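Local atomic coordinates of aminotransferase class-III (Sphaerobacter thermophilus DSM 20745, PDB entry 6K8H), a protein that belongs to the class-III aminotransferases, a family with the fold of pyridoxal-phosphate-dependent enzymes, is also named an omega-transaminase, and is a dimer in the model. Residues G9-Y12 with R13-G16; N34-T37 with T38-S41; R401-E404 with A405-R409. All blocks are in the same frame, centred on the assembly; numbering follows the deposited sequence.

Contact 1: G9-Y12 with R13-G16; sequences GNVY and REPG
Two i to i+3 backbone bonds wind Asn10-Glu14 into a short 3-10 turn ahead of helix 18-29. Arg13 N donates to Asn10 O at 3.2 Å and Glu14 N to Val11 O at 2.9 Å, both nearly straight at the hydrogen.

On one side of the turn Tyr12 and Arg13, adjacent in sequence, run side by side in the same direction. The tyrosine takes the rotamer with CG between its backbone N and carbonyl carbon (chi1 78°), which lays the ring back along the arginine chain. Arg13 CG then sits over one ring face in a CH-pi contact, 3.8 Å from the ring centroid. Further out the order is reversed: Tyr12 OH lies over the centre of the Arg13 guanidinium, whose plane is turned 37° from that of the ring. The hydroxyl thus meets a face of the cation, with poor angles for a direct bond to NE or NH2. A water 2.6 Å from Tyr12 OH also takes a weak bond from Arg13 NH2.

The Glu14 side chain crosses Val11 obliquely, its CG close to Val11 O, and water joins them. One water donates both to Glu14 OE1, at 2.8 Å, and to Val11 O, while another lies within bonding distance of Glu14 OE2 and, more weakly, of Gly9 O, with more acceptors in reach than it has protons.

The guanidinium of Arg13 has its strongest partners elsewhere in the fold: Arg13 NE forms a salt bridge with Glu404, and Arg13 NH1 bonds Ala42 O. The CH-pi contact with Tyr12 steadies the aliphatic part of Arg13, and these outside bonds fix the guanidinium, whose charge is probably offset largely by Glu404, whereas the exposed Glu14 carboxylate is held through water.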
ATOM      1  N   GLY B   9      -0.657 -35.612  -6.484  1.00 26.09           N
ATOM      2  CA  GLY B   9       0.119 -35.392  -7.686  1.00 19.67           C
ATOM      3  C   GLY B   9      -0.345 -34.252  -8.575  1.00 21.07           C
ATOM      4  O   GLY B   9      -0.498 -34.444  -9.782  1.00 19.65           O
ATOM      5  N   ASN B  10      -0.542 -33.055  -8.008  1.00 17.55           N
ATOM      6  CA  ASN B  10      -0.811 -31.838  -8.784  1.00 16.66           C
ATOM      7  C   ASN B  10      -2.015 -31.976  -9.719  1.00 14.93           C
ATOM      8  O   ASN B  10      -1.928 -31.725 -10.920  1.00 14.55           O
ATOM      9  CB  ASN B  10       0.437 -31.432  -9.572  1.00 12.89           C
ATOM     10  CG  ASN B  10       1.562 -30.988  -8.669  1.00 17.28           C
ATOM     11  OD1 ASN B  10       1.320 -30.395  -7.619  1.00 16.09           O
ATOM     12  ND2 ASN B  10       2.797 -31.284  -9.056  1.00 15.98           N
ATOM     13  N   VAL B  11      -3.161 -32.382  -9.170  1.00 17.18           N
ATOM     14  CA  VAL B  11      -4.298 -32.617 -10.054  1.00 18.28           C
ATOM     15  C   VAL B  11      -4.810 -31.325 -10.689  1.00 17.10           C
ATOM     16  O   VAL B  11      -5.467 -31.378 -11.737  1.00 13.75           O
ATOM     17  CB  VAL B  11      -5.432 -33.354  -9.311  1.00 18.55           C
ATOM     18  CG1 VAL B  11      -4.898 -34.622  -8.673  1.00 21.58           C
ATOM     19  CG2 VAL B  11      -6.062 -32.470  -8.259  1.00 20.69           C
ATOM     20  N   TYR B  12      -4.474 -30.160 -10.123  1.00 12.00           N
ATOM     21  CA  TYR B  12      -4.960 -28.896 -10.678  1.00 10.75           C
ATOM     22  C   TYR B  12      -4.480 -28.669 -12.101  1.00 10.84           C
ATOM     23  O   TYR B  12      -5.100 -27.886 -12.827  1.00 11.44           O
ATOM     24  CB  TYR B  12      -4.526 -27.712  -9.799  1.00 11.38           C
ATOM     25  CG  TYR B  12      -3.080 -27.276  -9.986  1.00  9.86           C
ATOM     26  CD1 TYR B  12      -2.037 -27.926  -9.329  1.00  8.07           C
ATOM     27  CD2 TYR B  12      -2.763 -26.207 -10.805  1.00  9.61           C
ATOM     28  CE1 TYR B  12      -0.715 -27.521  -9.504  1.00  9.33           C
ATOM     29  CE2 TYR B  12      -1.455 -25.799 -10.986  1.00  9.29           C
ATOM     30  CZ  TYR B  12      -0.432 -26.466 -10.345  1.00 10.44           C
ATOM     31  OH  TYR B  12       0.875 -26.040 -10.527  1.00 11.68           O
ATOM     32  N   ARG B  13      -3.390 -29.325 -12.510  1.00 11.06           N
ATOM     33  CA  ARG B  13      -2.872 -29.189 -13.868  1.00 11.19           C
ATOM     34  C   ARG B  13      -3.702 -29.937 -14.909  1.00 14.77           C
ATOM     35  O   ARG B  13      -3.486 -29.730 -16.109  1.00 16.78           O
ATOM     36  CB  ARG B  13      -1.429 -29.692 -13.929  1.00 13.80           C
ATOM     37  CG  ARG B  13      -0.440 -28.975 -13.016  1.00 12.92           C
ATOM     38  CD  ARG B  13       0.918 -29.004 -13.660  1.00 17.45           C
ATOM     39  NE  ARG B  13       1.979 -28.296 -12.943  1.00 12.81           N
ATOM     40  CZ  ARG B  13       2.397 -27.067 -13.236  1.00 16.53           C
ATOM     41  NH1 ARG B  13       1.826 -26.370 -14.211  1.00 15.25           N
ATOM     42  NH2 ARG B  13       3.398 -26.530 -12.553  1.00 16.12           N
ATOM     43  N   GLU B  14      -4.629 -30.796 -14.498  1.00 16.12           N
ATOM     44  CA  GLU B  14      -5.415 -31.551 -15.466  1.00 17.08           C
ATOM     45  C   GLU B  14      -6.452 -30.654 -16.140  1.00 18.59           C
ATOM     46  O   GLU B  14      -6.984 -29.736 -15.514  1.00 19.26           O
ATOM     47  CB  GLU B  14      -6.135 -32.716 -14.794  1.00 15.86           C
ATOM     48  CG  GLU B  14      -5.235 -33.745 -14.146  1.00 20.41           C
ATOM     49  CD  GLU B  14      -6.023 -34.691 -13.255  1.00 33.92           C
ATOM     50  OE1 GLU B  14      -7.249 -34.474 -13.128  1.00 40.76           O
ATOM     51  OE2 GLU B  14      -5.432 -35.641 -12.684  1.00 40.06           O
ATOM     52  N   PRO B  15      -6.784 -30.923 -17.405  1.00 22.69           N
ATOM     53  CA  PRO B  15      -7.870 -30.170 -18.050  1.00 22.71           C
ATOM     54  C   PRO B  15      -9.174 -30.330 -17.285  1.00 18.45           C
ATOM     55  O   PRO B  15      -9.455 -31.383 -16.711  1.00 22.46           O
ATOM     56  CB  PRO B  15      -7.958 -30.781 -19.454  1.00 25.20           C
ATOM     57  CG  PRO B  15      -7.086 -32.007 -19.434  1.00 25.03           C
ATOM     58  CD  PRO B  15      -6.079 -31.808 -18.348  1.00 24.56           C
ATOM     59  N   GLY B  16      -9.946 -29.247 -17.234  1.00 26.53           N
ATOM     60  CA  GLY B  16     -11.196 -29.271 -16.510  1.00 22.26           C
ATOM     61  C   GLY B  16     -11.055 -29.277 -15.007  1.00 20.26           C
ATOM     62  O   GLY B  16     -12.048 -29.489 -14.309  1.00 19.58           O
TER
HETATM   63  O   HOH W   1      -2.781 -35.515 -12.131  1.00 34.54           O
HETATM   64  O   HOH W   2      -8.457 -32.436 -11.681  1.00 22.43           O
HETATM   65  O   HOH W   3       2.823 -27.494  -9.520  1.00 17.73           O

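Contact 2: N34-T37 with T38-S41; sequences NTRT and TVYS
Arg36 O is gripped by two donors that reach it from opposite faces of its carbonyl plane. Asn34 ND2 approaches from one, at 2.8 Å, and Val39 N from the other, at 3.2 Å. The first bond lies in the plane of the Asn34 amide, so, together with the bond from Arg122 of the second subunit to OD1, it sets the rotation of the amide; the second, followed by Tyr40 N to Thr37 O at 3.2 Å, makes a brief 3-10 turn. Thr37 O accepts in addition from a water that donates to Tyr40 O as well, and another water, at the edge of the Arg36 guanidinium, joins Arg36 NE to Thr38 OG1.

Apolar contacts flank these bonds. Arg36 leaves the backbone with CG anti to N (chi1 -166°) and stays extended to NE, crossing Val39 at about a right angle. Its CB meets Val39 CG2 at 3.8 Å, and Val39 CG1 rests over one face of the guanidinium, offset toward the rim. Asn34 ND2 also presses against Tyr40 CB at 3.5 Å, the tyrosine ring standing almost perpendicular to the amide.

The side chain of Arg36 comes within about 7 Å of a bound (5-hydroxy-4,6-dimethylpyridin-3-yl)methyl dihydrogen phosphate, and its NH1 donates to Asn70 of the same chain. The turn lies at the dimer interface, where Thr37 OG1 bonds His314 of the second subunit. Within its own chain it belongs to the link from helix 18-29 to strand 48-52, with Arg36 and Thr38 leaning on Tyr71 of helix 69-72.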
ATOM      1  N   ASN B  34      -4.122 -12.489 -13.727  1.00 11.30           N
ATOM      2  CA  ASN B  34      -3.136 -12.292 -12.685  1.00 11.14           C
ATOM      3  C   ASN B  34      -3.304 -10.916 -12.064  1.00 10.95           C
ATOM      4  O   ASN B  34      -3.552  -9.926 -12.763  1.00  7.54           O
ATOM      5  CB  ASN B  34      -1.719 -12.447 -13.234  1.00  9.62           C
ATOM      6  CG  ASN B  34      -0.659 -12.249 -12.167  1.00  9.51           C
ATOM      7  OD1 ASN B  34       0.010 -11.196 -12.098  1.00 10.74           O
ATOM      8  ND2 ASN B  34      -0.491 -13.261 -11.333  1.00  9.24           N
ATOM      9  N   THR B  35      -3.166 -10.875 -10.735  1.00  9.32           N
ATOM     10  CA  THR B  35      -3.187  -9.607  -9.960  1.00  7.81           C
ATOM     11  C   THR B  35      -1.970  -9.524  -9.032  1.00 11.37           C
ATOM     12  O   THR B  35      -1.875  -8.547  -8.293  1.00 11.56           O
ATOM     13  CB  THR B  35      -4.512  -9.387  -9.224  1.00 11.56           C
ATOM     14  OG1 THR B  35      -4.484  -8.054  -8.716  1.00 12.82           O
ATOM     15  CG2 THR B  35      -4.744 -10.384  -8.111  1.00 10.63           C
ATOM     16  N   ARG B  36      -1.108 -10.543  -9.052  1.00 12.13           N
ATOM     17  CA  ARG B  36       0.122 -10.561  -8.216  1.00 12.73           C
ATOM     18  C   ARG B  36       1.169 -11.340  -9.018  1.00  9.40           C
ATOM     19  O   ARG B  36       1.017 -12.563  -9.132  1.00 12.67           O
ATOM     20  CB  ARG B  36      -0.201 -11.182  -6.855  1.00 10.96           C
ATOM     21  CG  ARG B  36       0.848 -10.966  -5.777  1.00 13.47           C
ATOM     22  CD  ARG B  36       0.328 -11.597  -4.501  1.00 11.32           C
ATOM     23  NE  ARG B  36       1.372 -11.959  -3.561  1.00 16.04           N
ATOM     24  CZ  ARG B  36       1.181 -12.707  -2.482  1.00 13.16           C
ATOM     25  NH1 ARG B  36      -0.023 -13.177  -2.209  1.00 10.16           N
ATOM     26  NH2 ARG B  36       2.192 -12.977  -1.680  1.00 12.92           N
ATOM     27  N   THR B  37       2.213 -10.675  -9.511  1.00  9.08           N
ATOM     28  CA  THR B  37       3.122 -11.385 -10.412  1.00  9.63           C
ATOM     29  C   THR B  37       3.737 -12.606  -9.729  1.00 11.75           C
ATOM     30  O   THR B  37       3.930 -13.651 -10.365  1.00 11.49           O
ATOM     31  CB  THR B  37       4.223 -10.447 -10.919  1.00 10.30           C
ATOM     32  OG1 THR B  37       3.646  -9.226 -11.401  1.00 13.23           O
ATOM     33  CG2 THR B  37       4.993 -11.105 -12.049  1.00 10.48           C
ATOM     34  N   THR B  38       4.029 -12.492  -8.430  1.00 10.54           N
ATOM     35  CA  THR B  38       4.729 -13.547  -7.691  1.00 11.64           C
ATOM     36  C   THR B  38       4.007 -14.887  -7.737  1.00 17.22           C
ATOM     37  O   THR B  38       4.660 -15.940  -7.732  1.00 17.86           O
ATOM     38  CB  THR B  38       4.909 -13.115  -6.236  1.00 15.25           C
ATOM     39  OG1 THR B  38       5.244 -11.716  -6.191  1.00 18.65           O
ATOM     40  CG2 THR B  38       6.007 -13.916  -5.577  1.00 18.57           C
ATOM     41  N   VAL B  39       2.672 -14.881  -7.769  1.00 11.36           N
ATOM     42  CA  VAL B  39       1.910 -16.115  -7.615  1.00 14.94           C
ATOM     43  C   VAL B  39       1.497 -16.714  -8.945  1.00 14.17           C
ATOM     44  O   VAL B  39       0.823 -17.753  -8.960  1.00 18.15           O
ATOM     45  CB  VAL B  39       0.673 -15.907  -6.713  1.00 11.42           C
ATOM     46  CG1 VAL B  39       1.093 -15.360  -5.361  1.00 15.32           C
ATOM     47  CG2 VAL B  39      -0.339 -14.981  -7.390  1.00 13.23           C
ATOM     48  N   TYR B  40       1.892 -16.112 -10.066  1.00 11.89           N
ATOM     49  CA  TYR B  40       1.670 -16.750 -11.355  1.00 14.75           C
ATOM     50  C   TYR B  40       2.695 -17.853 -11.607  1.00 18.48           C
ATOM     51  O   TYR B  40       3.895 -17.684 -11.367  1.00 15.77           O
ATOM     52  CB  TYR B  40       1.732 -15.749 -12.507  1.00 12.30           C
ATOM     53  CG  TYR B  40       1.594 -16.449 -13.842  1.00 15.97           C
ATOM     54  CD1 TYR B  40       0.343 -16.822 -14.332  1.00 14.64           C
ATOM     55  CD2 TYR B  40       2.712 -16.787 -14.589  1.00 16.06           C
ATOM     56  CE1 TYR B  40       0.217 -17.485 -15.535  1.00 14.34           C
ATOM     57  CE2 TYR B  40       2.595 -17.448 -15.790  1.00 18.27           C
ATOM     58  CZ  TYR B  40       1.353 -17.793 -16.262  1.00 20.41           C
ATOM     59  OH  TYR B  40       1.274 -18.446 -17.470  1.00 21.66           O
ATOM     60  N   SER B  41       2.210 -18.976 -12.129  1.00 14.82           N
ATOM     61  CA  SER B  41       3.054 -20.016 -12.698  1.00 16.97           C
ATOM     62  C   SER B  41       2.324 -20.616 -13.889  1.00 17.35           C
ATOM     63  O   SER B  41       1.089 -20.633 -13.931  1.00 18.11           O
ATOM     64  CB  SER B  41       3.394 -21.103 -11.664  1.00 23.05           C
ATOM     65  OG  SER B  41       2.223 -21.626 -11.056  1.00 18.97           O
TER
HETATM   66  O   HOH W   4       4.047 -10.438  -3.857  1.00 18.23           O
HETATM   67  O   HOH W   5       5.591 -15.549 -11.964  1.00 28.16           O

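Contact 3: R401-E404 with A405-R409; sequences RVHE and ALMGR
Met407 folds its CG over one face of the His403 imidazole, one helical turn back, and the two side chains run alongside each other in the same direction. This CH-pi contact places CG 4.0 Å from the ring centroid, displaced toward the rim on the side of CE1. Met407 SD is more distant and oblique to the ring. His403 has CG anti to its backbone N (chi1 172°), which brings the ring alongside Met407 although CB itself points away; beyond CG the Met407 chain bends at both chi2 and chi3 and turns its end away.

A second i to i+4 pair is apolar in its side chains. Val402 CG1 lies 4.0 Å from Leu406 CD1, the branches side by side, and Leu406 CG also packs against Val402 O.

Both pairs lie along the last turns of helix 393-408, whose regular alpha-helical bonds set their spacing. Leu406 N donates to Val402 O and Met407 N to His403 O, each at 2.9 Å; Ala405 N to Arg401 O and Gly408 N to Glu404 O continue the ladder on either side. Arg409 N then bonds Leu406 O at 2.9 Å, an i to i+3 step.

Neighbouring elements cover the two pairs. Leu406 and Met407 touch strand 411-412, while Val402 packs on Ala444 of helix 427-445. The Glu404 carboxylate has Arg13 as its partner, Glu404 O probably accepts from Asn10 ND2 as well, and Arg64 NE donates to Met407 O.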
ATOM      1  N   ARG B 401      12.218 -29.167 -11.375  1.00  8.71           N
ATOM      2  CA  ARG B 401      11.765 -30.546 -11.174  1.00  7.02           C
ATOM      3  C   ARG B 401      11.543 -30.842  -9.689  1.00  7.80           C
ATOM      4  O   ARG B 401      10.523 -31.433  -9.308  1.00  6.20           O
ATOM      5  CB  ARG B 401      12.775 -31.534 -11.769  1.00  8.09           C
ATOM      6  CG  ARG B 401      12.700 -31.696 -13.284  1.00 11.83           C
ATOM      7  CD  ARG B 401      13.600 -32.849 -13.804  1.00 14.21           C
ATOM      8  NE  ARG B 401      13.370 -33.094 -15.230  1.00 11.07           N
ATOM      9  CZ  ARG B 401      12.325 -33.765 -15.710  1.00 13.90           C
ATOM     10  NH1 ARG B 401      11.419 -34.270 -14.879  1.00  9.48           N
ATOM     11  NH2 ARG B 401      12.177 -33.936 -17.016  1.00 14.35           N
ATOM     12  N   VAL B 402      12.481 -30.418  -8.832  1.00  6.37           N
ATOM     13  CA  VAL B 402      12.326 -30.678  -7.400  1.00  8.30           C
ATOM     14  C   VAL B 402      11.081 -29.976  -6.868  1.00  9.15           C
ATOM     15  O   VAL B 402      10.301 -30.551  -6.097  1.00  8.73           O
ATOM     16  CB  VAL B 402      13.596 -30.248  -6.635  1.00  8.31           C
ATOM     17  CG1 VAL B 402      13.381 -30.329  -5.119  1.00  9.21           C
ATOM     18  CG2 VAL B 402      14.778 -31.109  -7.049  1.00  7.61           C
ATOM     19  N   HIS B 403      10.859 -28.728  -7.291  1.00  7.26           N
ATOM     20  CA  HIS B 403       9.702 -27.977  -6.813  1.00  8.58           C
ATOM     21  C   HIS B 403       8.393 -28.625  -7.258  1.00  8.31           C
ATOM     22  O   HIS B 403       7.464 -28.785  -6.456  1.00  8.87           O
ATOM     23  CB  HIS B 403       9.784 -26.528  -7.297  1.00  8.36           C
ATOM     24  CG  HIS B 403       8.555 -25.725  -7.011  1.00  9.21           C
ATOM     25  ND1 HIS B 403       7.557 -25.534  -7.941  1.00 12.08           N
ATOM     26  CD2 HIS B 403       8.159 -25.073  -5.894  1.00  9.63           C
ATOM     27  CE1 HIS B 403       6.599 -24.794  -7.411  1.00 11.12           C
ATOM     28  NE2 HIS B 403       6.940 -24.497  -6.170  1.00 13.75           N
ATOM     29  N   GLU B 404       8.306 -29.016  -8.536  1.00  7.89           N
ATOM     30  CA  GLU B 404       7.089 -29.655  -9.032  1.00  9.52           C
ATOM     31  C   GLU B 404       6.810 -30.971  -8.304  1.00  8.53           C
ATOM     32  O   GLU B 404       5.660 -31.257  -7.930  1.00  7.59           O
ATOM     33  CB  GLU B 404       7.207 -29.873 -10.545  1.00  9.51           C
ATOM     34  CG  GLU B 404       6.015 -30.566 -11.196  1.00 12.24           C
ATOM     35  CD  GLU B 404       4.790 -29.669 -11.342  1.00 17.18           C
ATOM     36  OE1 GLU B 404       4.862 -28.457 -11.024  1.00 12.48           O
ATOM     37  OE2 GLU B 404       3.736 -30.181 -11.783  1.00 14.75           O
ATOM     38  N   ALA B 405       7.852 -31.777  -8.066  1.00  7.17           N
ATOM     39  CA  ALA B 405       7.651 -33.026  -7.329  1.00  8.48           C
ATOM     40  C   ALA B 405       7.197 -32.759  -5.899  1.00  8.23           C
ATOM     41  O   ALA B 405       6.288 -33.434  -5.391  1.00  9.40           O
ATOM     42  CB  ALA B 405       8.928 -33.866  -7.337  1.00  7.52           C
ATOM     43  N   LEU B 406       7.816 -31.776  -5.231  1.00  8.02           N
ATOM     44  CA  LEU B 406       7.377 -31.424  -3.883  1.00  8.23           C
ATOM     45  C   LEU B 406       5.905 -31.024  -3.888  1.00 11.64           C
ATOM     46  O   LEU B 406       5.128 -31.477  -3.040  1.00  8.20           O
ATOM     47  CB  LEU B 406       8.246 -30.296  -3.305  1.00  7.99           C
ATOM     48  CG  LEU B 406       9.645 -30.692  -2.810  1.00  6.94           C
ATOM     49  CD1 LEU B 406      10.501 -29.459  -2.483  1.00  9.22           C
ATOM     50  CD2 LEU B 406       9.541 -31.627  -1.601  1.00  8.69           C
ATOM     51  N   MET B 407       5.508 -30.174  -4.845  1.00  8.76           N
ATOM     52  CA  MET B 407       4.109 -29.773  -4.971  1.00 10.55           C
ATOM     53  C   MET B 407       3.197 -30.982  -5.091  1.00 12.23           C
ATOM     54  O   MET B 407       2.100 -30.999  -4.522  1.00 13.89           O
ATOM     55  CB  MET B 407       3.915 -28.860  -6.184  1.00  9.09           C
ATOM     56  CG  MET B 407       4.370 -27.420  -5.966  1.00 12.38           C
ATOM     57  SD  MET B 407       3.263 -26.522  -4.855  1.00 15.40           S
ATOM     58  CE  MET B 407       1.780 -26.345  -5.857  1.00 13.17           C
ATOM     59  N   GLY B 408       3.616 -31.985  -5.859  1.00 11.22           N
ATOM     60  CA  GLY B 408       2.797 -33.176  -5.983  1.00 11.49           C
ATOM     61  C   GLY B 408       2.865 -34.127  -4.810  1.00 13.88           C
ATOM     62  O   GLY B 408       2.117 -35.107  -4.781  1.00 12.73           O
ATOM     63  N   ARG B 409       3.749 -33.840  -3.854  1.00 13.68           N
ATOM     64  CA  ARG B 409       3.972 -34.704  -2.665  1.00 11.99           C
ATOM     65  C   ARG B 409       3.498 -34.029  -1.372  1.00 15.35           C
ATOM     66  O   ARG B 409       4.075 -34.317  -0.329  1.00 13.50           O
ATOM     67  CB  ARG B 409       5.428 -35.160  -2.564  1.00  9.79           C
ATOM     68  CG  ARG B 409       5.815 -36.205  -3.594  1.00 15.34           C
ATOM     69  CD  ARG B 409       7.166 -36.815  -3.306  1.00 14.82           C
ATOM     70  NE  ARG B 409       7.524 -37.730  -4.374  1.00 27.37           N
ATOM     71  CZ  ARG B 409       7.212 -39.016  -4.404  1.00 26.25           C
ATOM     72  NH1 ARG B 409       6.535 -39.568  -3.408  1.00 29.26           N
ATOM     73  NH2 ARG B 409       7.589 -39.745  -5.440  1.00 26.01           N
TER

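Overall arrangement
Contacts 1 and 3 meet directly although they come from opposite ends of the chain: the salt bridge between Arg13 and Glu404, with the probable bond from Asn10 ND2 to Glu404 O, ties the N-terminal turn to the end of helix 393-408. Both are partly buried and lie within one subunit. Contact 2 is also partly buried, but faces the second subunit and lies nearest the centre of the chain; its centre is about 18 Å from that of contact 1 and about 19 Å from that of contact 3. Contacts 1 and 2 are 3-10 turns with bridging waters, whereas 401-409 combines alpha-helical bonds with i to i+4 side-chain packing.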